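Side-chain contact in tetracycline repressor protein class G (Acinetobacter baumannii, PDB 6RX9), which represses the tetracycline resistance gene by binding its operator DNA through a helix-turn-helix region, and loses affinity for that DNA when tetracycline binds: residues D23-R28 against R49-A54. Sequence-based numbering, arbitrary orientation.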
# COMPACT_ATOMS: atom_id res chain seq x y z
N ASP A 23 -3.77 8.55 15.26
CA ASP A 23 -5.18 9.00 15.48
C ASP A 23 -5.25 9.93 16.70
O ASP A 23 -5.97 10.94 16.61
CB ASP A 23 -6.12 7.80 15.60
CG ASP A 23 -6.27 7.00 14.32
OD1 ASP A 23 -5.93 7.53 13.24
OD2 ASP A 23 -6.73 5.84 14.40
N SER A 24 -4.52 9.62 17.77
CA SER A 24 -4.53 10.37 19.06
C SER A 24 -3.56 11.56 19.04
O SER A 24 -3.66 12.40 19.94
CB SER A 24 -4.22 9.46 20.22
OG SER A 24 -5.25 8.49 20.39
N LEU A 25 -2.66 11.62 18.06
CA LEU A 25 -1.66 12.72 17.92
C LEU A 25 -2.40 14.03 17.61
O LEU A 25 -3.22 14.04 16.68
CB LEU A 25 -0.67 12.35 16.81
CG LEU A 25 0.49 13.33 16.59
CD1 LEU A 25 1.30 13.53 17.86
CD2 LEU A 25 1.39 12.84 15.46
N THR A 26 -2.13 15.09 18.39
CA THR A 26 -2.64 16.47 18.14
C THR A 26 -1.50 17.47 18.37
O THR A 26 -0.58 17.15 19.15
CB THR A 26 -3.86 16.80 19.02
OG1 THR A 26 -3.43 17.02 20.36
CG2 THR A 26 -4.92 15.72 18.99
N THR A 27 -1.58 18.63 17.72
CA THR A 27 -0.62 19.75 17.87
C THR A 27 -0.66 20.26 19.32
O THR A 27 0.39 20.67 19.83
CB THR A 27 -0.89 20.86 16.85
OG1 THR A 27 -2.25 21.29 17.01
CG2 THR A 27 -0.66 20.42 15.42
N ARG A 28 -1.83 20.21 19.97
CA ARG A 28 -1.99 20.66 21.38
C ARG A 28 -1.18 19.74 22.30
O ARG A 28 -0.47 20.27 23.18
CB ARG A 28 -3.46 20.71 21.78
CG ARG A 28 -3.72 21.42 23.10
CD ARG A 28 -3.12 22.81 23.14
NE ARG A 28 -3.35 23.47 24.42
CZ ARG A 28 -4.49 24.06 24.78
NH1 ARG A 28 -4.59 24.62 25.97
NH2 ARG A 28 -5.53 24.07 23.96
N ARG A 49 -2.17 18.07 9.64
CA ARG A 49 -1.79 17.68 8.26
C ARG A 49 -0.33 18.07 8.00
O ARG A 49 0.43 17.21 7.51
CB ARG A 49 -2.74 18.33 7.24
CG ARG A 49 -2.49 17.94 5.79
CD ARG A 49 -2.57 16.44 5.56
NE ARG A 49 -1.27 15.79 5.61
CZ ARG A 49 -1.07 14.47 5.70
NH1 ARG A 49 0.16 13.99 5.74
NH2 ARG A 49 -2.10 13.64 5.75
N ALA A 50 0.05 19.30 8.33
CA ALA A 50 1.42 19.84 8.15
C ALA A 50 2.41 19.02 8.98
O ALA A 50 3.48 18.68 8.44
CB ALA A 50 1.45 21.31 8.52
N LEU A 51 2.05 18.68 10.22
CA LEU A 51 2.89 17.85 11.14
C LEU A 51 3.10 16.46 10.52
O LEU A 51 4.27 16.00 10.50
CB LEU A 51 2.20 17.75 12.50
CG LEU A 51 2.90 16.85 13.53
CD1 LEU A 51 4.33 17.31 13.77
CD2 LEU A 51 2.12 16.81 14.83
N LEU A 52 2.03 15.82 10.04
CA LEU A 52 2.09 14.46 9.43
C LEU A 52 3.02 14.49 8.21
O LEU A 52 3.80 13.53 8.05
CB LEU A 52 0.69 13.99 9.05
CG LEU A 52 -0.24 13.64 10.21
CD1 LEU A 52 -1.57 13.10 9.70
CD2 LEU A 52 0.41 12.65 11.17
N ASP A 53 2.93 15.53 7.37
CA ASP A 53 3.82 15.73 6.19
C ASP A 53 5.29 15.70 6.63
O ASP A 53 6.09 15.02 5.95
CB ASP A 53 3.51 17.05 5.46
CG ASP A 53 2.18 17.08 4.73
OD1 ASP A 53 1.57 16.00 4.55
OD2 ASP A 53 1.75 18.18 4.35
N ALA A 54 5.63 16.41 7.71
CA ALA A 54 7.01 16.52 8.25
C ALA A 54 7.46 15.18 8.82
O ALA A 54 8.64 14.82 8.62
CB ALA A 54 7.08 17.62 9.28
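Leu25 and Leu51 meet tip to tip, methyl against methyl, with CD2 of Leu25 4.1 Å from CD2 of Leu51. The same CD2 of Leu25 has a second, looser neighbour in Leu52, whose CD2 lies 4.4 Å away, so one methyl faces two consecutive leucines of helix 48-59. The backbones stay well apart: the CA atoms of Leu25 and Leu52, the nearest pair, are 9.4 Å apart, and no hydrogen bond crosses between the segments. In Leu25 and Leu51 alike, CG is anti to the backbone N and beside the carbonyl carbon, and chi2 near 57° leaves CD2 anti to CA, at the end of the chain where the two methyls meet. Leu52, with chi1 at -70°, starts off to one side of Leu25, but its CD2 swings back to within contact. All three leucines are buried, and helix 6-20 completes the apolar cluster, Leu16 touching Leu25 while Ile10 and Ala13 pack on Leu51. The cluster is part of the core of the TetR-family DNA-binding domain: residues 23-28 lead into helix 27-34, the first helix of the helix-turn-helix motif, and helix 48-59 follows that motif. Thr26 is the N-cap of helix 27-34, its OG1 bonded to the backbone N of Lys29, and the carbonyl O of Leu25 accepts a hydrogen bond from Lys48 NZ. Within helix 48-59, Arg49 and Asp53, one turn apart, flank the leucines in sequence and form a salt bridge, NH1 to OD1 at 2.7 Å, with OD1 approached on its anti side and 32° out of the carboxylate plane. Arg49 NE adds a weak bond to the same Asp53 OD1, at 3.0 Å. CD1 of Leu52 sits over one face of the Arg49 guanidinium, near its border, 3.9 Å above the plane. At the far end of the other segment, Asp23 OD1 pairs with Arg98 in helix 96-102.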